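HMG box-containing protein 1 (PDB 3QVE) represses transcription of target genes by binding their promoters and regulates the cell cycle and the Wnt pathway, this chain being its AXH domain. Local coordinates at residues P5-V8 with F12-G15; D96-V101 with V116-P121. All coordinates share one frame; numbering follows the deposited sequence. Where two conformers were deposited one is given.

Contact 1: residues P5-V8 with F12-G15; sequences PSTV and FLKG
Leu-13 meets Thr-7 because its CG stands beside the backbone N, anti to the carbonyl carbon (chi1 -56°), which carries CD2 back to segment 5-8. Thr-7 offers the matching branch. With chi1 at 51°, its OG1 sits between the backbone N and the carbonyl carbon, and CG2 lies beside N. The two methyls, Thr-7 CG2 and Leu-13 CD2, are 3.7 Å apart, and their side chains cross obliquely. At roughly a right angle to this approach, Pro-5 CB reaches the same Leu-13 CD2 at 4.1 Å. The carbonyl oxygen Ser-6 O also lies close to Leu-13 CD2, at 3.2 Å. One methyl thus packs against three residues in a row.

The backbones are tied by one direct bond. Val-8 N donates to Phe-12 O at 2.7 Å, and the N-H...O angle of 168° makes the bond nearly straight. Val-8 CG2 packs alongside the backbone, 3.7 Å from Lys-14 N. A water adds a second tie: it donates to Ser-6 O at 2.6 Å and accepts from Lys-14 N at 3.0 Å.

Outside the pair, Val-8 packs on helix 31-37, and Lys-14 NZ forms a salt bridge with Glu-32 of that helix. The Phe-12 ring turns away into the interior, onto Leu-89 and Val-91. The contact is a short irregular loop, closed on itself by one backbone bond and a bridging water, that leads into strand 17-20 of the AXH domain.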
ATOM      1  N   PRO A   5     -10.826   6.170  -0.858  1.00 42.11           N
ATOM      2  CA  PRO A   5     -10.132   7.382  -0.507  1.00 40.08           C
ATOM      3  C   PRO A   5      -9.230   7.843  -1.655  1.00 37.07           C
ATOM      4  O   PRO A   5      -8.990   7.087  -2.604  1.00 29.87           O
ATOM      5  CB  PRO A   5      -9.226   6.970   0.651  1.00 41.48           C
ATOM      6  CG  PRO A   5      -9.296   5.480   0.755  1.00 47.58           C
ATOM      7  CD  PRO A   5     -10.321   4.965  -0.163  1.00 45.31           C
ATOM      8  N   SER A   6      -8.718   9.070  -1.532  1.00 36.75           N
ATOM      9  CA  SER A   6      -7.840   9.645  -2.539  0.50 34.99           C
ATOM     10  C   SER A   6      -6.452   9.019  -2.442  1.00 31.93           C
ATOM     11  O   SER A   6      -5.737   9.185  -1.466  1.00 37.15           O
ATOM     12  CB  SER A   6      -7.758  11.156  -2.374  0.50 36.41           C
ATOM     13  OG  SER A   6      -7.039  11.729  -3.443  0.50 40.90           O
ATOM     14  N   THR A   7      -6.079   8.292  -3.471  1.00 28.19           N
ATOM     15  CA  THR A   7      -4.807   7.604  -3.524  1.00 27.61           C
ATOM     16  C   THR A   7      -3.819   8.409  -4.340  1.00 29.02           C
ATOM     17  O   THR A   7      -4.215   9.146  -5.236  1.00 26.63           O
ATOM     18  CB  THR A   7      -4.985   6.233  -4.151  1.00 30.87           C
ATOM     19  OG1 THR A   7      -5.688   6.381  -5.388  1.00 32.01           O
ATOM     20  CG2 THR A   7      -5.794   5.321  -3.218  1.00 31.19           C
ATOM     21  N   VAL A   8      -2.537   8.275  -4.032  1.00 25.98           N
ATOM     22  CA  VAL A   8      -1.501   8.974  -4.788  1.00 26.29           C
ATOM     23  C   VAL A   8      -0.949   8.094  -5.907  1.00 30.30           C
ATOM     24  O   VAL A   8      -0.787   8.537  -7.022  1.00 26.85           O
ATOM     25  CB  VAL A   8      -0.349   9.409  -3.853  1.00 24.71           C
ATOM     26  CG1 VAL A   8       0.796  10.099  -4.687  1.00 20.74           C
ATOM     27  CG2 VAL A   8      -0.890  10.378  -2.832  1.00 25.02           C
ATOM     28  N   PHE A  12      -1.953   3.443  -2.507  1.00 26.82           N
ATOM     29  CA  PHE A  12      -1.264   4.165  -1.428  1.00 24.16           C
ATOM     30  C   PHE A  12      -1.667   5.626  -1.239  1.00 24.58           C
ATOM     31  O   PHE A  12      -1.728   6.421  -2.187  1.00 23.87           O
ATOM     32  CB  PHE A  12       0.257   3.989  -1.566  1.00 23.98           C
ATOM     33  CG  PHE A  12       0.656   2.551  -1.475  1.00 20.45           C
ATOM     34  CD1 PHE A  12       0.568   1.878  -0.264  1.00 23.72           C
ATOM     35  CD2 PHE A  12       1.083   1.866  -2.584  1.00 23.83           C
ATOM     36  CE1 PHE A  12       0.876   0.578  -0.183  1.00 23.19           C
ATOM     37  CE2 PHE A  12       1.453   0.567  -2.513  1.00 20.90           C
ATOM     38  CZ  PHE A  12       1.327  -0.105  -1.327  1.00 24.29           C
ATOM     39  N   LEU A  13      -1.936   5.970   0.023  1.00 24.66           N
ATOM     40  CA  LEU A  13      -2.353   7.313   0.398  1.00 25.61           C
ATOM     41  C   LEU A  13      -1.157   8.241   0.655  1.00 24.32           C
ATOM     42  O   LEU A  13       0.003   7.801   0.841  1.00 21.62           O
ATOM     43  CB  LEU A  13      -3.246   7.247   1.642  1.00 28.56           C
ATOM     44  CG  LEU A  13      -4.490   6.351   1.539  1.00 36.21           C
ATOM     45  CD1 LEU A  13      -5.477   6.567   2.677  1.00 34.59           C
ATOM     46  CD2 LEU A  13      -5.180   6.514   0.246  1.00 39.62           C
ATOM     47  N   LYS A  14      -1.477   9.534   0.688  1.00 24.67           N
ATOM     48  CA  LYS A  14      -0.532  10.579   0.995  1.00 25.01           C
ATOM     49  C   LYS A  14       0.215  10.250   2.279  1.00 29.34           C
ATOM     50  O   LYS A  14      -0.387   9.789   3.265  1.00 29.44           O
ATOM     51  CB  LYS A  14      -1.293  11.872   1.165  1.00 29.22           C
ATOM     52  CG  LYS A  14      -0.431  13.084   1.590  1.00 26.83           C
ATOM     53  CD  LYS A  14      -1.263  14.332   1.504  1.00 29.87           C
ATOM     54  CE  LYS A  14      -0.488  15.574   1.954  1.00 33.52           C
ATOM     55  NZ  LYS A  14       0.643  15.899   1.056  1.00 33.30           N
ATOM     56  N   GLY A  15       1.528  10.439   2.259  1.00 25.04           N
ATOM     57  CA  GLY A  15       2.352  10.190   3.450  1.00 25.52           C
ATOM     58  C   GLY A  15       3.039   8.844   3.389  1.00 24.08           C
ATOM     59  O   GLY A  15       3.942   8.582   4.178  1.00 25.92           O
TER
HETATM   60  O   HOH W   1      -4.385  10.274   0.530  1.00 25.21           O

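Contact 2: residues D96-V101 with V116-P121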
ATOM      1  N   ASP A  96      -3.419   3.757  10.161  1.00 23.37           N
ATOM      2  CA  ASP A  96      -4.806   3.760   9.726  1.00 26.41           C
ATOM      3  C   ASP A  96      -4.976   3.551   8.197  1.00 24.63           C
ATOM      4  O   ASP A  96      -6.094   3.663   7.689  1.00 26.32           O
ATOM      5  CB  ASP A  96      -5.440   5.113  10.101  1.00 26.84           C
ATOM      6  CG  ASP A  96      -4.678   6.262   9.516  1.00 36.70           C
ATOM      7  OD1 ASP A  96      -4.370   6.215   8.312  1.00 43.11           O
ATOM      8  OD2 ASP A  96      -4.355   7.186  10.267  1.00 57.89           O
ATOM      9  N   HIS A  97      -3.901   3.230   7.484  1.00 23.06           N
ATOM     10  CA  HIS A  97      -3.965   3.001   6.023  1.00 22.78           C
ATOM     11  C   HIS A  97      -4.925   1.823   5.724  1.00 23.96           C
ATOM     12  O   HIS A  97      -4.750   0.725   6.239  1.00 22.89           O
ATOM     13  CB  HIS A  97      -2.570   2.702   5.441  1.00 25.61           C
ATOM     14  CG  HIS A  97      -2.450   2.968   3.979  1.00 22.48           C
ATOM     15  ND1 HIS A  97      -3.141   2.245   3.034  1.00 21.28           N
ATOM     16  CD2 HIS A  97      -1.749   3.910   3.299  1.00 22.77           C
ATOM     17  CE1 HIS A  97      -2.868   2.724   1.827  1.00 25.34           C
ATOM     18  NE2 HIS A  97      -2.017   3.725   1.960  1.00 21.66           N
ATOM     19  N   PRO A  98      -5.960   2.065   4.904  1.00 24.50           N
ATOM     20  CA  PRO A  98      -6.885   0.998   4.491  1.00 25.23           C
ATOM     21  C   PRO A  98      -6.409   0.259   3.245  1.00 26.50           C
ATOM     22  O   PRO A  98      -5.656   0.822   2.438  1.00 25.84           O
ATOM     23  CB  PRO A  98      -8.150   1.765   4.169  1.00 26.91           C
ATOM     24  CG  PRO A  98      -7.651   3.067   3.604  1.00 27.44           C
ATOM     25  CD  PRO A  98      -6.359   3.364   4.357  1.00 24.92           C
ATOM     26  N   PHE A  99      -6.793  -1.005   3.123  1.00 24.49           N
ATOM     27  CA  PHE A  99      -6.419  -1.820   1.970  1.00 23.05           C
ATOM     28  C   PHE A  99      -7.676  -2.525   1.510  1.00 27.41           C
ATOM     29  O   PHE A  99      -8.466  -2.954   2.348  1.00 26.31           O
ATOM     30  CB  PHE A  99      -5.353  -2.834   2.340  1.00 23.41           C
ATOM     31  CG  PHE A  99      -4.075  -2.207   2.757  1.00 22.27           C
ATOM     32  CD1 PHE A  99      -3.178  -1.728   1.797  1.00 22.62           C
ATOM     33  CD2 PHE A  99      -3.821  -1.973   4.110  1.00 24.53           C
ATOM     34  CE1 PHE A  99      -1.996  -1.123   2.163  1.00 25.83           C
ATOM     35  CE2 PHE A  99      -2.664  -1.357   4.480  1.00 26.94           C
ATOM     36  CZ  PHE A  99      -1.738  -0.926   3.498  1.00 24.87           C
ATOM     37  N   TYR A 100      -7.845  -2.628   0.200  1.00 23.87           N
ATOM     38  CA  TYR A 100      -8.990  -3.299  -0.364  1.00 26.55           C
ATOM     39  C   TYR A 100      -8.515  -4.666  -0.784  1.00 24.96           C
ATOM     40  O   TYR A 100      -7.801  -4.793  -1.783  1.00 26.84           O
ATOM     41  CB  TYR A 100      -9.631  -2.505  -1.497  1.00 24.44           C
ATOM     42  CG  TYR A 100     -11.019  -3.075  -1.810  1.00 28.16           C
ATOM     43  CD1 TYR A 100     -12.147  -2.671  -1.106  1.00 33.20           C
ATOM     44  CD2 TYR A 100     -11.168  -4.074  -2.757  1.00 40.33           C
ATOM     45  CE1 TYR A 100     -13.431  -3.237  -1.367  1.00 33.92           C
ATOM     46  CE2 TYR A 100     -12.414  -4.636  -3.028  1.00 45.27           C
ATOM     47  CZ  TYR A 100     -13.535  -4.217  -2.337  1.00 41.03           C
ATOM     48  OH  TYR A 100     -14.739  -4.785  -2.645  1.00 42.34           O
ATOM     49  N   VAL A 101      -8.874  -5.679   0.008  1.00 24.45           N
ATOM     50  CA  VAL A 101      -8.309  -7.008  -0.135  1.00 24.98           C
ATOM     51  C   VAL A 101      -9.201  -7.845  -1.025  1.00 27.58           C
ATOM     52  O   VAL A 101     -10.393  -7.903  -0.792  1.00 25.36           O
ATOM     53  CB  VAL A 101      -8.113  -7.663   1.220  1.00 26.08           C
ATOM     54  CG1 VAL A 101      -7.636  -9.103   1.048  1.00 21.65           C
ATOM     55  CG2 VAL A 101      -7.130  -6.789   2.048  1.00 20.44           C
ATOM     56  N   VAL A 116     -11.958   6.285  12.160  1.00 29.79           N
ATOM     57  CA  VAL A 116     -11.853   7.692  12.513  1.00 33.91           C
ATOM     58  C   VAL A 116     -11.297   8.527  11.379  1.00 36.08           C
ATOM     59  O   VAL A 116     -11.806   9.605  11.127  1.00 31.03           O
ATOM     60  CB  VAL A 116     -10.991   7.923  13.788  1.00 35.55           C
ATOM     61  CG1 VAL A 116     -10.598   9.442  13.972  1.00 37.22           C
ATOM     62  CG2 VAL A 116     -11.774   7.463  14.960  1.00 35.65           C
ATOM     63  N   GLN A 117     -10.235   8.053  10.735  1.00 29.76           N
ATOM     64  CA  GLN A 117      -9.564   8.841   9.724  1.00 35.31           C
ATOM     65  C   GLN A 117     -10.267   8.830   8.372  1.00 33.21           C
ATOM     66  O   GLN A 117     -10.241   9.842   7.711  1.00 32.41           O
ATOM     67  CB  GLN A 117      -8.122   8.366   9.508  1.00 35.59           C
ATOM     68  CG  GLN A 117      -7.194   8.641  10.683  1.00 53.30           C
ATOM     69  CD  GLN A 117      -7.076  10.137  10.960  1.00 64.70           C
ATOM     70  OE1 GLN A 117      -6.808  10.931  10.045  1.00 49.07           O
ATOM     71  NE2 GLN A 117      -7.311  10.525  12.213  1.00 42.20           N
ATOM     72  N   HIS A 118     -10.856   7.702   7.971  1.00 27.03           N
ATOM     73  CA  HIS A 118     -11.450   7.547   6.639  1.00 28.03           C
ATOM     74  C   HIS A 118     -12.926   7.215   6.647  1.00 30.69           C
ATOM     75  O   HIS A 118     -13.510   7.187   5.605  1.00 27.69           O
ATOM     76  CB  HIS A 118     -10.707   6.442   5.891  1.00 26.77           C
ATOM     77  CG  HIS A 118      -9.255   6.761   5.715  1.00 32.08           C
ATOM     78  ND1 HIS A 118      -8.821   7.780   4.884  1.00 32.75           N
ATOM     79  CD2 HIS A 118      -8.155   6.277   6.334  1.00 32.98           C
ATOM     80  CE1 HIS A 118      -7.506   7.890   5.004  1.00 35.88           C
ATOM     81  NE2 HIS A 118      -7.080   6.984   5.862  1.00 29.71           N
ATOM     82  N   GLY A 119     -13.525   6.892   7.786  1.00 26.51           N
ATOM     83  CA  GLY A 119     -14.956   6.531   7.792  1.00 28.57           C
ATOM     84  C   GLY A 119     -15.267   5.125   7.261  1.00 30.06           C
ATOM     85  O   GLY A 119     -16.418   4.764   7.063  1.00 31.52           O
ATOM     86  N   ILE A 120     -14.252   4.295   7.064  1.00 28.82           N
ATOM     87  CA  ILE A 120     -14.445   3.021   6.399  1.00 28.16           C
ATOM     88  C   ILE A 120     -14.358   1.903   7.450  1.00 30.27           C
ATOM     89  O   ILE A 120     -13.318   1.758   8.104  1.00 28.55           O
ATOM     90  CB  ILE A 120     -13.317   2.757   5.344  1.00 28.56           C
ATOM     91  CG1 ILE A 120     -13.342   3.826   4.240  1.00 33.99           C
ATOM     92  CG2 ILE A 120     -13.443   1.354   4.764  1.00 24.43           C
ATOM     93  CD1 ILE A 120     -12.126   3.785   3.327  1.00 34.44           C
ATOM     94  N   PRO A 121     -15.403   1.079   7.559  1.00 29.10           N
ATOM     95  CA  PRO A 121     -15.340  -0.094   8.438  1.00 34.16           C
ATOM     96  C   PRO A 121     -14.463  -1.219   7.847  1.00 32.17           C
ATOM     97  O   PRO A 121     -14.577  -1.518   6.664  1.00 29.81           O
ATOM     98  CB  PRO A 121     -16.777  -0.553   8.472  1.00 34.44           C
ATOM     99  CG  PRO A 121     -17.360  -0.130   7.132  1.00 34.95           C
ATOM    100  CD  PRO A 121     -16.623   1.094   6.722  1.00 29.81           C
TER
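The His-118 ring lies between a proline of segment 96-101 and its own helix neighbour. Over one face comes Pro-98 CG, 4.2 Å above the plane and offset toward the rim. The opposite face carries Gln-117 CB, also near the rim. At the edge, near the ring plane, Asp-96 O approaches His-118 CD2 at 3.6 Å. The Asp-96 carboxylate stands steeply to the ring, the planes 76° apart. Its OD1 is 3.7 Å from His-118 NE2, too far to count as a bond. The nearby acid might still make a protonated His-118 somewhat easier to hold.

Asp-96 also touches the helix with its other oxygen. Its CG sits between the backbone N and the carbonyl carbon (chi1 56°), which brings the carboxylate over to Gln-117. OD2 rests on the aliphatic part of that side chain, 3.2 Å from Gln-117 CG. The carboxylate and amide planes are only slightly turned against each other. With an alanine here in place of the aspartate, Gln-117 CG would probably lose its carboxylate cover and His-118 NE2 its acidic neighbour.

Within segment 96-101, the CB of His-97 points away from segment 116-121. Its ND1 donates to Pro-98 O at 3.0 Å with an N-H...O angle of 134°, a bent bond from above the carbonyl plane.

Asp-96 O is a hydrogen-bond acceptor for Thr-114 OG1, one more tie to helix 111-118. Pro-98 and Ile-120 both pack on Trp-106 of strand 105-108. The contact therefore sets the C-terminal end of helix 111-118 against the loop leading into strand 98-101, an outer strand of the three-stranded mixed sheet, next to its antiparallel partner 105-108.

How the contacts relate
Both contacts are partly buried, and they adjoin: their centres are about 11 Å apart. Contact 1 lies nearer the middle of the chain. It joins two pieces of one N-terminal loop by direct and water-mediated backbone bonds, with methyl packing around them. Contact 2 joins two elements more distant in sequence, the approach to a strand and a helix end, through van der Waals contacts of polar and flat groups. The seam between them is mixed. Leu-13 N probably hydrogen-bonds His-97 NE2 at 3.0 Å, and Leu-13 CD1 packs on Pro-98 CD and His-118 CE1. Leu-13 therefore serves contact 1 with CD2 and meets contact 2 with CD1.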